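Local atomic coordinates of histidine acid phosphatase (Bifidobacterium longum subsp. infantis, PDB entry 6RXD), a protein that probably removes phosphate groups from inositol polyphosphates such as phytate, and from 2,3-bisphosphoglycerate, as a member of the histidine acid phosphatase family. Residues N119-L122 / F123-A127; R142-E145 / S146-F150; Q372-L375 / D376-N380; A398-E401 / T402-F406. All blocks are in the same frame, centred on the assembly; numbering follows the deposited sequence.

Contact 1: residues N119-L122 / F123-A127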
ATOM      1  N   ASN A 119      11.681   0.550 -20.477  1.00 16.98           N
ATOM      2  CA  ASN A 119      11.735  -0.607 -21.353  1.00 16.55           C
ATOM      3  C   ASN A 119      11.278  -0.275 -22.749  1.00 18.02           C
ATOM      4  O   ASN A 119      10.590  -1.065 -23.387  1.00 17.51           O
ATOM      5  CB  ASN A 119      10.919  -1.771 -20.796  1.00 17.83           C
ATOM      6  CG  ASN A 119      11.707  -2.599 -19.804  1.00 19.10           C
ATOM      7  OD1 ASN A 119      12.720  -3.212 -20.152  1.00 26.87           O
ATOM      8  ND2 ASN A 119      11.251  -2.619 -18.569  1.00 20.29           N
ATOM      9  N   ARG A 120      11.687   0.896 -23.217  1.00 17.99           N
ATOM     10  CA  ARG A 120      11.339   1.358 -24.552  1.00 21.72           C
ATOM     11  C   ARG A 120      11.713   0.334 -25.626  1.00 23.00           C
ATOM     12  O   ARG A 120      10.918   0.056 -26.527  1.00 21.41           O
ATOM     13  CB  ARG A 120      12.011   2.710 -24.823  1.00 25.67           C
ATOM     14  CG  ARG A 120      11.779   3.245 -26.215  1.00 25.13           C
ATOM     15  CD  ARG A 120      12.496   4.574 -26.420  1.00 31.35           C
ATOM     16  NE  ARG A 120      12.037   5.584 -25.472  1.00 31.10           N
ATOM     17  CZ  ARG A 120      11.032   6.427 -25.700  1.00 34.24           C
ATOM     18  NH1 ARG A 120      10.367   6.389 -26.849  1.00 32.42           N
ATOM     19  NH2 ARG A 120      10.687   7.310 -24.773  1.00 38.97           N
ATOM     20  N   SER A 121      12.905  -0.251 -25.525  1.00 19.11           N
ATOM     21  CA  SER A 121      13.330  -1.216 -26.536  1.00 20.86           C
ATOM     22  C   SER A 121      12.411  -2.437 -26.555  1.00 21.27           C
ATOM     23  O   SER A 121      11.960  -2.866 -27.619  1.00 20.26           O
ATOM     24  CB  SER A 121      14.775  -1.647 -26.311  1.00 21.37           C
ATOM     25  OG  SER A 121      15.168  -2.544 -27.329  0.83 25.93           O
ATOM     26  N   LEU A 122      12.123  -2.980 -25.375  1.00 17.44           N
ATOM     27  CA  LEU A 122      11.218  -4.123 -25.256  1.00 16.05           C
ATOM     28  C   LEU A 122       9.863  -3.859 -25.896  1.00 17.67           C
ATOM     29  O   LEU A 122       9.343  -4.676 -26.661  1.00 18.16           O
ATOM     30  CB  LEU A 122      11.008  -4.485 -23.781  1.00 16.43           C
ATOM     31  CG  LEU A 122      10.034  -5.637 -23.495  1.00 18.85           C
ATOM     32  CD1 LEU A 122      10.599  -6.968 -23.976  1.00 19.73           C
ATOM     33  CD2 LEU A 122       9.686  -5.710 -22.008  1.00 17.39           C
ATOM     34  N   PHE A 123       9.284  -2.710 -25.583  1.00 15.89           N
ATOM     35  CA  PHE A 123       7.936  -2.431 -26.042  1.00 16.15           C
ATOM     36  C   PHE A 123       7.869  -1.998 -27.496  1.00 19.58           C
ATOM     37  O   PHE A 123       6.886  -2.285 -28.169  1.00 21.69           O
ATOM     38  CB  PHE A 123       7.247  -1.441 -25.111  1.00 15.41           C
ATOM     39  CG  PHE A 123       6.924  -2.035 -23.764  1.00 15.14           C
ATOM     40  CD1 PHE A 123       6.056  -3.118 -23.666  1.00 18.34           C
ATOM     41  CD2 PHE A 123       7.501  -1.531 -22.608  1.00 15.21           C
ATOM     42  CE1 PHE A 123       5.762  -3.687 -22.424  1.00 18.29           C
ATOM     43  CE2 PHE A 123       7.218  -2.096 -21.370  1.00 14.24           C
ATOM     44  CZ  PHE A 123       6.342  -3.174 -21.282  1.00 16.60           C
ATOM     45  N   ASP A 124       8.905  -1.327 -27.987  1.00 19.37           N
ATOM     46  CA  ASP A 124       8.959  -1.025 -29.420  1.00 19.88           C
ATOM     47  C   ASP A 124       9.095  -2.299 -30.250  1.00 19.29           C
ATOM     48  O   ASP A 124       8.533  -2.393 -31.341  1.00 20.19           O
ATOM     49  CB  ASP A 124      10.077  -0.028 -29.750  1.00 23.72           C
ATOM     50  CG  ASP A 124       9.826   1.346 -29.157  1.00 22.29           C
ATOM     51  OD1 ASP A 124       8.724   1.573 -28.611  1.00 23.38           O
ATOM     52  OD2 ASP A 124      10.729   2.208 -29.247  1.00 28.35           O
ATOM     53  N   GLN A 125       9.838  -3.282 -29.745  1.00 19.27           N
ATOM     54  CA  GLN A 125       9.930  -4.576 -30.414  0.50 22.42           C
ATOM     55  C   GLN A 125       8.581  -5.283 -30.382  1.00 21.66           C
ATOM     56  O   GLN A 125       8.156  -5.870 -31.374  1.00 23.48           O
ATOM     57  CB  GLN A 125      10.979  -5.461 -29.741  0.50 26.69           C
ATOM     58  CG  GLN A 125      12.401  -4.961 -29.865  0.50 34.09           C
ATOM     59  CD  GLN A 125      13.400  -5.948 -29.293  0.50 38.86           C
ATOM     60  OE1 GLN A 125      14.139  -5.634 -28.357  0.50 40.70           O
ATOM     61  NE2 GLN A 125      13.422  -7.153 -29.850  0.50 37.16           N
ATOM     62  N   ALA A 126       7.911  -5.214 -29.236  1.00 18.24           N
ATOM     63  CA  ALA A 126       6.598  -5.837 -29.066  1.00 20.38           C
ATOM     64  C   ALA A 126       5.581  -5.258 -30.034  1.00 21.58           C
ATOM     65  O   ALA A 126       4.772  -5.990 -30.600  1.00 24.31           O
ATOM     66  CB  ALA A 126       6.109  -5.656 -27.639  1.00 17.43           C
ATOM     67  N   ALA A 127       5.615  -3.939 -30.208  1.00 21.79           N
ATOM     68  CA  ALA A 127       4.722  -3.268 -31.155  1.00 19.93           C
ATOM     69  C   ALA A 127       4.933  -3.790 -32.568  1.00 24.71           C
ATOM     70  O   ALA A 127       3.995  -3.856 -33.358  1.00 26.25           O
ATOM     71  CB  ALA A 127       4.924  -1.768 -31.118  1.00 20.97           C
TER
HETATM   72  O   HOH W   1      10.403   4.756 -29.417  1.00 35.04           O
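Asn119 and Phe123 meet across the first turn of helix 120-129, where Asn119 stands at the N-cap position without making a capping bond of its own side chain. The backbone links are ordinary i to i+4 helix bonds, among them Phe123 N to Asn119 O at 3.0 Å.

The aromatic side chain can be followed outward. Its CG lies anti to the carbonyl carbon and beside the backbone N (chi1 -70°), which carries the ring back along the turn toward Asn119. Phe123 CB and CG both pass near Asn119 O, and Phe123 CD2 comes within 3.2 Å of that oxygen, which approaches the ring obliquely. One atom further on, Phe123 CE2 rests against Asn119 CB at 3.8 Å. At the tip, Phe123 CZ is 4.3 Å from Leu122 CD2, a methyl that sits over one face of the ring but is offset toward its rim. Beyond the turn, Phe154 meets the ring edge-to-face, and Val392, Ala393 and Phe395 of strand 391-398 pack on it. The polar end of Asn119 is likewise turned to the sheet, its ND2 bonding to Asp449.

A different chemistry occupies the exposed side. Asp124 OD1 is held by Tyr116 and by a salt bridge to Arg161. The guanidinium of Arg120 and the carboxylate of Asp124 are turned 72° apart, and Arg120 CG touches Asp124 OD2 at 3.4 Å although the charged atoms do not meet. A water joins Arg120 and Asp124 instead: it accepts from Arg120 NH1 in the guanidinium plane at 3.0 Å and donates to Asp124 OD2 at 2.6 Å.

Contact 2: residues R142-E145 / S146-F150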
ATOM      1  N   ARG A 142     -10.703   0.375  -6.628  1.00 15.44           N
ATOM      2  CA  ARG A 142      -9.603   1.336  -6.526  1.00 16.99           C
ATOM      3  C   ARG A 142      -8.292   0.778  -7.087  1.00 18.25           C
ATOM      4  O   ARG A 142      -7.482   1.527  -7.632  1.00 17.39           O
ATOM      5  CB  ARG A 142      -9.416   1.815  -5.086  1.00 20.83           C
ATOM      6  CG  ARG A 142     -10.179   3.102  -4.743  1.00 31.08           C
ATOM      7  CD  ARG A 142     -11.682   2.903  -4.645  1.00 32.24           C
ATOM      8  NE  ARG A 142     -12.367   3.087  -5.922  1.00 31.99           N
ATOM      9  CZ  ARG A 142     -13.668   2.881  -6.105  1.00 32.75           C
ATOM     10  NH1 ARG A 142     -14.216   3.066  -7.299  1.00 38.52           N
ATOM     11  NH2 ARG A 142     -14.423   2.483  -5.090  1.00 37.85           N
ATOM     12  N   ALA A 143      -8.089  -0.530  -6.965  1.00 15.78           N
ATOM     13  CA  ALA A 143      -6.902  -1.146  -7.562  1.00 18.00           C
ATOM     14  C   ALA A 143      -7.008  -1.113  -9.088  1.00 15.71           C
ATOM     15  O   ALA A 143      -6.043  -0.808  -9.789  1.00 16.89           O
ATOM     16  CB  ALA A 143      -6.706  -2.582  -7.055  1.00 15.54           C
ATOM     17  N   THR A 144      -8.199  -1.402  -9.598  1.00 15.53           N
ATOM     18  CA  THR A 144      -8.431  -1.395 -11.037  1.00 17.32           C
ATOM     19  C   THR A 144      -8.291   0.031 -11.574  1.00 16.72           C
ATOM     20  O   THR A 144      -7.640   0.257 -12.601  1.00 16.98           O
ATOM     21  CB  THR A 144      -9.816  -1.983 -11.371  1.00 18.65           C
ATOM     22  OG1 THR A 144      -9.900  -3.312 -10.839  1.00 17.47           O
ATOM     23  CG2 THR A 144     -10.050  -2.041 -12.887  1.00 15.43           C
ATOM     24  N   GLU A 145      -8.874   0.997 -10.863  1.00 17.94           N
ATOM     25  CA  GLU A 145      -8.766   2.397 -11.274  1.00 17.34           C
ATOM     26  C   GLU A 145      -7.327   2.904 -11.233  1.00 16.34           C
ATOM     27  O   GLU A 145      -6.923   3.726 -12.053  1.00 15.55           O
ATOM     28  CB  GLU A 145      -9.684   3.275 -10.420  1.00 21.87           C
ATOM     29  CG  GLU A 145     -11.156   3.025 -10.741  1.00 25.50           C
ATOM     30  CD  GLU A 145     -12.086   3.442  -9.626  1.00 31.42           C
ATOM     31  OE1 GLU A 145     -11.598   3.905  -8.575  1.00 27.63           O
ATOM     32  OE2 GLU A 145     -13.311   3.292  -9.799  1.00 32.08           O
ATOM     33  N   SER A 146      -6.551   2.421 -10.271  1.00 14.90           N
ATOM     34  CA  SER A 146      -5.129   2.748 -10.255  1.00 13.15           C
ATOM     35  C   SER A 146      -4.473   2.206 -11.512  1.00 16.27           C
ATOM     36  O   SER A 146      -3.723   2.916 -12.192  1.00 15.48           O
ATOM     37  CB  SER A 146      -4.459   2.171  -9.008  1.00 14.00           C
ATOM     38  OG  SER A 146      -4.959   2.819  -7.854  1.00 15.20           O
ATOM     39  N   GLY A 147      -4.782   0.953 -11.831  1.00 16.05           N
ATOM     40  CA  GLY A 147      -4.308   0.340 -13.058  1.00 15.36           C
ATOM     41  C   GLY A 147      -4.702   1.132 -14.292  1.00 14.36           C
ATOM     42  O   GLY A 147      -3.907   1.269 -15.225  1.00 16.99           O
ATOM     43  N   GLU A 148      -5.920   1.667 -14.302  1.00 15.17           N
ATOM     44  CA  GLU A 148      -6.394   2.423 -15.460  1.00 17.03           C
ATOM     45  C   GLU A 148      -5.552   3.675 -15.670  1.00 16.13           C
ATOM     46  O   GLU A 148      -5.263   4.061 -16.798  1.00 19.01           O
ATOM     47  CB  GLU A 148      -7.879   2.774 -15.300  1.00 17.22           C
ATOM     48  CG  GLU A 148      -8.784   1.550 -15.299  1.00 18.73           C
ATOM     49  CD  GLU A 148     -10.195   1.853 -14.839  1.00 24.93           C
ATOM     50  OE1 GLU A 148     -10.529   3.045 -14.678  1.00 25.65           O
ATOM     51  OE2 GLU A 148     -10.969   0.891 -14.635  1.00 24.54           O
ATOM     52  N   ASN A 149      -5.137   4.300 -14.574  1.00 15.52           N
ATOM     53  CA  ASN A 149      -4.256   5.454 -14.688  1.00 13.21           C
ATOM     54  C   ASN A 149      -2.847   5.091 -15.148  1.00 16.47           C
ATOM     55  O   ASN A 149      -2.238   5.826 -15.921  1.00 17.30           O
ATOM     56  CB  ASN A 149      -4.236   6.239 -13.374  1.00 15.53           C
ATOM     57  CG  ASN A 149      -5.495   7.072 -13.189  1.00 17.97           C
ATOM     58  OD1 ASN A 149      -5.664   8.093 -13.849  1.00 20.69           O
ATOM     59  ND2 ASN A 149      -6.389   6.630 -12.310  1.00 20.33           N
ATOM     60  N   PHE A 150      -2.332   3.963 -14.667  1.00 14.92           N
ATOM     61  CA  PHE A 150      -1.053   3.445 -15.131  1.00 15.64           C
ATOM     62  C   PHE A 150      -1.149   3.217 -16.642  1.00 15.10           C
ATOM     63  O   PHE A 150      -0.247   3.583 -17.406  1.00 15.96           O
ATOM     64  CB  PHE A 150      -0.757   2.130 -14.395  1.00 12.48           C
ATOM     65  CG  PHE A 150       0.495   1.405 -14.848  1.00 15.50           C
ATOM     66  CD1 PHE A 150       1.597   1.303 -14.005  1.00 14.10           C
ATOM     67  CD2 PHE A 150       0.542   0.761 -16.079  1.00 16.72           C
ATOM     68  CE1 PHE A 150       2.741   0.604 -14.402  1.00 13.83           C
ATOM     69  CE2 PHE A 150       1.681   0.071 -16.485  1.00 18.87           C
ATOM     70  CZ  PHE A 150       2.773  -0.013 -15.642  1.00 17.76           C
TER
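The opening turns of helix 141-157 carry this contact, in which two polar side chains fold back onto carbonyls of the preceding turn. Ser146 OG donates to Arg142 O at 2.8 Å, and Ser146 N reaches the same oxygen at 2.9 Å from the opposite face of the carbonyl plane. Having OG anti to its own carbonyl carbon (chi1 -66°) lays the hydroxyl against that turn, and the same OG is also bonded to Gly46 N, in the Arg-His-Gly sequence that marks this family; the serine thus ties the helix to that loop.

One turn on, Glu145 O is shared in the same fashion. Its donors are Asn149 N at 3.1 Å and Asn149 ND2, again from opposite faces, though the hydrogen bond from ND2 is bent, 132° at its hydrogen.

Glu148, extended beyond CG, crosses Thr144 at a slant, its OE2 3.5 Å from Thr144 CG2, while Thr144 OG1 is engaged by Ser137. This flank lies close to Glu151 and Asp180, which bind zinc in another structure of the protein. Within the first turn Arg142 forms a side-on, two-nitrogen salt bridge with Glu145, NE to OE1 at 2.9 Å and NH1 to OE2 at 2.7 Å, and Glu145 OE1 is met from above the carboxylate plane.

Contact 3: residues Q372-L375 / D376-N380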
ATOM      1  N   GLN A 372       3.146 -16.357  -1.271  1.00 13.05           N
ATOM      2  CA  GLN A 372       3.764 -17.330  -2.173  1.00 14.84           C
ATOM      3  C   GLN A 372       3.111 -17.446  -3.566  1.00 15.18           C
ATOM      4  O   GLN A 372       3.830 -17.540  -4.556  1.00 16.94           O
ATOM      5  CB  GLN A 372       3.880 -18.704  -1.509  1.00 19.36           C
ATOM      6  CG  GLN A 372       4.806 -19.674  -2.252  1.00 17.62           C
ATOM      7  CD  GLN A 372       6.248 -19.202  -2.263  1.00 22.10           C
ATOM      8  OE1 GLN A 372       6.793 -18.805  -1.232  1.00 24.60           O
ATOM      9  NE2 GLN A 372       6.866 -19.217  -3.439  1.00 22.12           N
ATOM     10  N   PRO A 373       1.763 -17.412  -3.654  1.00 15.28           N
ATOM     11  CA  PRO A 373       1.169 -17.489  -4.997  1.00 14.74           C
ATOM     12  C   PRO A 373       1.617 -16.349  -5.906  1.00 15.59           C
ATOM     13  O   PRO A 373       1.693 -16.547  -7.125  1.00 13.34           O
ATOM     14  CB  PRO A 373      -0.334 -17.354  -4.731  1.00 15.61           C
ATOM     15  CG  PRO A 373      -0.519 -17.817  -3.327  1.00 25.37           C
ATOM     16  CD  PRO A 373       0.747 -17.532  -2.589  1.00 16.49           C
ATOM     17  N   LEU A 374       1.874 -15.171  -5.342  1.00 14.17           N
ATOM     18  CA  LEU A 374       2.310 -14.036  -6.151  1.00 14.79           C
ATOM     19  C   LEU A 374       3.765 -14.207  -6.575  1.00 11.35           C
ATOM     20  O   LEU A 374       4.121 -13.979  -7.740  1.00 13.30           O
ATOM     21  CB  LEU A 374       2.135 -12.721  -5.391  1.00 12.11           C
ATOM     22  CG  LEU A 374       2.600 -11.475  -6.153  1.00 11.63           C
ATOM     23  CD1 LEU A 374       1.871 -11.336  -7.489  1.00 12.58           C
ATOM     24  CD2 LEU A 374       2.375 -10.243  -5.283  1.00 13.20           C
ATOM     25  N   LEU A 375       4.609 -14.619  -5.637  1.00 12.04           N
ATOM     26  CA  LEU A 375       6.004 -14.916  -5.960  1.00 13.13           C
ATOM     27  C   LEU A 375       6.074 -16.054  -6.983  1.00 16.43           C
ATOM     28  O   LEU A 375       6.851 -15.984  -7.936  1.00 14.79           O
ATOM     29  CB  LEU A 375       6.797 -15.262  -4.697  1.00 12.09           C
ATOM     30  CG  LEU A 375       8.269 -15.635  -4.918  1.00 13.83           C
ATOM     31  CD1 LEU A 375       8.987 -14.572  -5.752  1.00 18.24           C
ATOM     32  CD2 LEU A 375       8.947 -15.805  -3.564  1.00 17.75           C
ATOM     33  N   ASP A 376       5.249 -17.085  -6.806  1.00 13.26           N
ATOM     34  CA  ASP A 376       5.150 -18.146  -7.809  1.00 14.04           C
ATOM     35  C   ASP A 376       4.817 -17.562  -9.179  1.00 15.27           C
ATOM     36  O   ASP A 376       5.416 -17.945 -10.182  1.00 15.46           O
ATOM     37  CB  ASP A 376       4.067 -19.176  -7.443  1.00 15.69           C
ATOM     38  CG  ASP A 376       4.475 -20.094  -6.301  1.00 26.38           C
ATOM     39  OD1 ASP A 376       5.668 -20.116  -5.924  1.00 27.40           O
ATOM     40  OD2 ASP A 376       3.585 -20.814  -5.794  1.00 27.58           O
ATOM     41  N   ASP A 377       3.863 -16.641  -9.235  1.00 13.20           N
ATOM     42  CA  ASP A 377       3.452 -16.094 -10.525  1.00 14.38           C
ATOM     43  C   ASP A 377       4.505 -15.163 -11.121  1.00 16.14           C
ATOM     44  O   ASP A 377       4.634 -15.070 -12.348  1.00 16.62           O
ATOM     45  CB  ASP A 377       2.119 -15.348 -10.425  1.00 16.07           C
ATOM     46  CG  ASP A 377       1.415 -15.261 -11.761  1.00 21.27           C
ATOM     47  OD1 ASP A 377       1.142 -16.330 -12.346  1.00 24.73           O
ATOM     48  OD2 ASP A 377       1.163 -14.136 -12.247  1.00 17.63           O
ATOM     49  N   PHE A 378       5.247 -14.472 -10.260  1.00 13.47           N
ATOM     50  CA  PHE A 378       6.346 -13.619 -10.729  1.00 10.99           C
ATOM     51  C   PHE A 378       7.345 -14.466 -11.509  1.00 17.41           C
ATOM     52  O   PHE A 378       7.874 -14.039 -12.535  1.00 17.62           O
ATOM     53  CB  PHE A 378       7.039 -12.889  -9.567  1.00 11.33           C
ATOM     54  CG  PHE A 378       6.663 -11.431  -9.448  1.00 12.03           C
ATOM     55  CD1 PHE A 378       7.618 -10.435  -9.659  1.00 13.33           C
ATOM     56  CD2 PHE A 378       5.364 -11.056  -9.139  1.00 12.40           C
ATOM     57  CE1 PHE A 378       7.288  -9.085  -9.552  1.00 13.96           C
ATOM     58  CE2 PHE A 378       5.017  -9.701  -9.027  1.00 14.30           C
ATOM     59  CZ  PHE A 378       5.983  -8.720  -9.237  1.00 13.50           C
ATOM     60  N   LEU A 379       7.584 -15.683 -11.042  1.00 12.65           N
ATOM     61  CA  LEU A 379       8.537 -16.563 -11.713  1.00 12.24           C
ATOM     62  C   LEU A 379       7.881 -17.279 -12.888  1.00 13.00           C
ATOM     63  O   LEU A 379       8.479 -17.421 -13.958  1.00 16.48           O
ATOM     64  CB  LEU A 379       9.122 -17.571 -10.718  1.00 13.86           C
ATOM     65  CG  LEU A 379       9.991 -16.913  -9.638  1.00 17.91           C
ATOM     66  CD1 LEU A 379      10.200 -17.848  -8.454  1.00 19.86           C
ATOM     67  CD2 LEU A 379      11.337 -16.452 -10.205  1.00 13.92           C
ATOM     68  N   ASN A 380       6.642 -17.722 -12.692  1.00 13.28           N
ATOM     69  CA  ASN A 380       5.947 -18.489 -13.726  1.00 13.58           C
ATOM     70  C   ASN A 380       5.691 -17.701 -15.007  1.00 17.10           C
ATOM     71  O   ASN A 380       5.723 -18.265 -16.099  1.00 18.01           O
ATOM     72  CB  ASN A 380       4.624 -19.048 -13.197  1.00 16.18           C
ATOM     73  CG  ASN A 380       4.813 -20.232 -12.268  1.00 21.09           C
ATOM     74  OD1 ASN A 380       5.858 -20.879 -12.277  1.00 23.97           O
ATOM     75  ND2 ASN A 380       3.794 -20.523 -11.460  1.00 23.26           N
TER
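Three flat groups define this stretch of helix 372-386: the Phe378 ring, the Gln372 amide and the Asp376 carboxylate. Phe378 turns an edge toward Leu374 O, which lies near the ring plane, 3.5 Å from Phe378 CD2. Along that flank Leu374 CD1 packs against Phe378 CE2 at 3.9 Å, the two side chains lying side by side and pointing the same way. The phenyl first torsion, chi1 -104°, is well off a staggered value, which suggests that packing sets the ring's position.

On another side of the helix the Gln372 amide and Asp376 carboxylate planes stand 52° apart. Gln372 NE2 donates to Asp376 OD1 at 2.9 Å and almost straight (173°), with the acceptor in the amide plane but the donor arriving from above the carboxylate plane. A bend at chi2 brings the amide round to this point. The backbone repeats the link, since Asp376 N reaches Gln372 O at 2.7 Å. An alanine at Asp376 would remove the carboxylate, and the Gln372 amide would probably lose this acceptor and be left freer to turn.

Leu374 and Phe378 form the inward side, facing Met42 of strand 34-44 and Arg396 of strand 391-398. Phe406 and Thr402 of helix 400-410 pack there too, Trp448 meets the Phe378 ring edge-to-face, and Asp377 is salt-bridged to Arg396.

Contact 4: residues A398-E401 / T402-F406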
ATOM      1  N   ALA A 398      -2.904  -3.999  -6.871  1.00 12.73           N
ATOM      2  CA  ALA A 398      -3.426  -4.657  -5.685  1.00 11.37           C
ATOM      3  C   ALA A 398      -3.372  -3.745  -4.462  1.00 12.89           C
ATOM      4  O   ALA A 398      -3.709  -2.569  -4.551  1.00 13.42           O
ATOM      5  CB  ALA A 398      -2.672  -5.981  -5.437  1.00 14.83           C
ATOM      6  N   HIS A 399      -2.925  -4.281  -3.330  1.00 12.27           N
ATOM      7  CA  HIS A 399      -3.177  -3.651  -2.029  1.00  9.96           C
ATOM      8  C   HIS A 399      -2.004  -3.688  -1.069  1.00 11.16           C
ATOM      9  O   HIS A 399      -1.038  -4.424  -1.274  1.00 12.71           O
ATOM     10  CB  HIS A 399      -4.370  -4.360  -1.379  1.00 14.49           C
ATOM     11  CG  HIS A 399      -5.542  -4.473  -2.293  1.00 15.21           C
ATOM     12  ND1 HIS A 399      -6.543  -3.529  -2.331  1.00 14.89           N
ATOM     13  CD2 HIS A 399      -5.838  -5.385  -3.252  1.00 15.89           C
ATOM     14  CE1 HIS A 399      -7.416  -3.860  -3.271  1.00 18.02           C
ATOM     15  NE2 HIS A 399      -7.011  -4.980  -3.841  1.00 16.94           N
ATOM     16  N   ALA A 400      -2.096  -2.917   0.010  1.00 11.57           N
ATOM     17  CA  ALA A 400      -1.085  -3.007   1.058  1.00  9.85           C
ATOM     18  C   ALA A 400      -1.042  -4.416   1.619  1.00 12.40           C
ATOM     19  O   ALA A 400       0.019  -4.910   2.014  1.00 12.70           O
ATOM     20  CB  ALA A 400      -1.376  -2.010   2.164  1.00 11.93           C
ATOM     21  N   GLU A 401      -2.205  -5.063   1.658  1.00 12.30           N
ATOM     22  CA  GLU A 401      -2.301  -6.428   2.152  1.00 12.89           C
ATOM     23  C   GLU A 401      -1.615  -7.414   1.220  1.00 13.67           C
ATOM     24  O   GLU A 401      -1.386  -8.570   1.588  1.00 14.01           O
ATOM     25  CB  GLU A 401      -3.773  -6.827   2.337  1.00 13.63           C
ATOM     26  CG  GLU A 401      -4.458  -6.177   3.544  1.00 20.09           C
ATOM     27  CD  GLU A 401      -4.795  -4.698   3.344  1.00 27.77           C
ATOM     28  OE1 GLU A 401      -5.042  -4.018   4.358  1.00 33.22           O
ATOM     29  OE2 GLU A 401      -4.828  -4.210   2.189  1.00 20.07           O
ATOM     30  N   THR A 402      -1.319  -6.962   0.004  1.00 11.19           N
ATOM     31  CA  THR A 402      -0.550  -7.754  -0.954  1.00 10.33           C
ATOM     32  C   THR A 402       0.932  -7.447  -0.802  1.00 12.99           C
ATOM     33  O   THR A 402       1.767  -8.349  -0.762  1.00 13.04           O
ATOM     34  CB  THR A 402      -1.011  -7.439  -2.388  1.00 11.01           C
ATOM     35  OG1 THR A 402      -2.442  -7.398  -2.412  1.00 12.07           O
ATOM     36  CG2 THR A 402      -0.536  -8.490  -3.376  1.00 11.86           C
ATOM     37  N   MET A 403       1.258  -6.159  -0.733  1.00 12.60           N
ATOM     38  CA  MET A 403       2.654  -5.729  -0.690  1.00 10.48           C
ATOM     39  C   MET A 403       3.385  -6.096   0.606  1.00  9.96           C
ATOM     40  O   MET A 403       4.532  -6.535   0.558  1.00 11.94           O
ATOM     41  CB  MET A 403       2.760  -4.215  -0.944  1.00 11.63           C
ATOM     42  CG  MET A 403       4.202  -3.698  -0.943  1.00 12.33           C
ATOM     43  SD  MET A 403       5.238  -4.434  -2.246  1.00 14.99           S
ATOM     44  CE  MET A 403       4.592  -3.609  -3.697  1.00 15.98           C
ATOM     45  N   MET A 404       2.735  -5.929   1.755  1.00  9.98           N
ATOM     46  CA  MET A 404       3.428  -6.180   3.020  1.00  9.90           C
ATOM     47  C   MET A 404       3.926  -7.623   3.132  1.00  9.24           C
ATOM     48  O   MET A 404       5.086  -7.851   3.452  1.00 11.79           O
ATOM     49  CB  MET A 404       2.559  -5.781   4.217  1.00 10.95           C
ATOM     50  CG  MET A 404       2.385  -4.285   4.314  1.00 11.93           C
ATOM     51  SD  MET A 404       1.462  -3.788   5.776  1.00 14.90           S
ATOM     52  CE  MET A 404      -0.195  -4.069   5.223  1.00 22.90           C
ATOM     53  N   PRO A 405       3.063  -8.612   2.871  1.00 10.81           N
ATOM     54  CA  PRO A 405       3.639  -9.962   2.972  1.00  9.59           C
ATOM     55  C   PRO A 405       4.593 -10.286   1.825  1.00 13.27           C
ATOM     56  O   PRO A 405       5.549 -11.035   2.028  1.00 12.21           O
ATOM     57  CB  PRO A 405       2.409 -10.878   2.963  1.00 10.22           C
ATOM     58  CG  PRO A 405       1.319 -10.067   2.313  1.00  9.44           C
ATOM     59  CD  PRO A 405       1.597  -8.630   2.724  1.00 10.72           C
ATOM     60  N   PHE A 406       4.354  -9.719   0.647  1.00 13.06           N
ATOM     61  CA  PHE A 406       5.230  -9.956  -0.502  1.00 11.98           C
ATOM     62  C   PHE A 406       6.640  -9.464  -0.182  1.00 13.54           C
ATOM     63  O   PHE A 406       7.619 -10.180  -0.398  1.00 11.51           O
ATOM     64  CB  PHE A 406       4.655  -9.250  -1.737  1.00 12.35           C
ATOM     65  CG  PHE A 406       5.348  -9.592  -3.039  1.00 12.13           C
ATOM     66  CD1 PHE A 406       5.527 -10.913  -3.441  1.00 13.17           C
ATOM     67  CD2 PHE A 406       5.770  -8.576  -3.879  1.00 14.69           C
ATOM     68  CE1 PHE A 406       6.143 -11.207  -4.667  1.00 12.63           C
ATOM     69  CE2 PHE A 406       6.371  -8.853  -5.096  1.00 16.38           C
ATOM     70  CZ  PHE A 406       6.558 -10.178  -5.490  1.00 13.29           C
TER
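His399 and Thr402 meet at the N-terminus of helix 400-410, where strand 391-398 ends and His399 takes the N-cap position. The sequence His-Ala-Glu at this start is consistent with the motif found here in multiple inositol polyphosphate phosphatases.

The tight part is the buried side. Thr402 OG1, anti to its own carbonyl carbon (chi1 -44°), accepts from His399 N at 3.3 Å, the half of a capping box in which the third helical residue takes the N-cap N-H. The same oxygen lies 3.3 Å from Ala398 CB, and the hydroxyl has a weak bond to Leu188 O. His399 O in turn accepts from Thr402 N and from Met403 N, each at 2.9 Å; Met403 N arrives in the carbonyl plane, Thr402 N well above it. A valine at Thr402 would keep the bulk, but His399 N would probably lose this acceptor and the helix start be less firmly fixed. Met404 CE packs on Ala400, 3.3 Å from Ala400 O.

The looser, solvent side belongs to Glu401, which is partly exposed, its OE1 salt-bridged to Lys357. Its backbone is again a tight spot: Pro405 has no N-H to give to Glu401 O; the helix kinks, and that oxygen faces Pro405 CG and CD instead, each at 3.2 Å.

In the fold
All four contacts are helix turns packed round one mixed sheet, but at different depths. Contact 4 is the most buried, its centre about 6 Å from that of the chain; contact 1, about 29 Å out, shows exposed polar residues on its outer side. Contacts 3 and 4 share a hydrophobic interface in which Leu374 CD2 lies 3.7 Å from Phe406 CD1. Contacts 2 and 4 touch through Ala143 CB, 4.0 Å from His399 NE2, whereas contact 1 touches none of the others. Chemistry follows position: a water bridge in contact 1, carbonyls with paired donors in contacts 2 and 4, and a hydrogen bond from an amide to a carboxylate on the partly exposed side of contact 3.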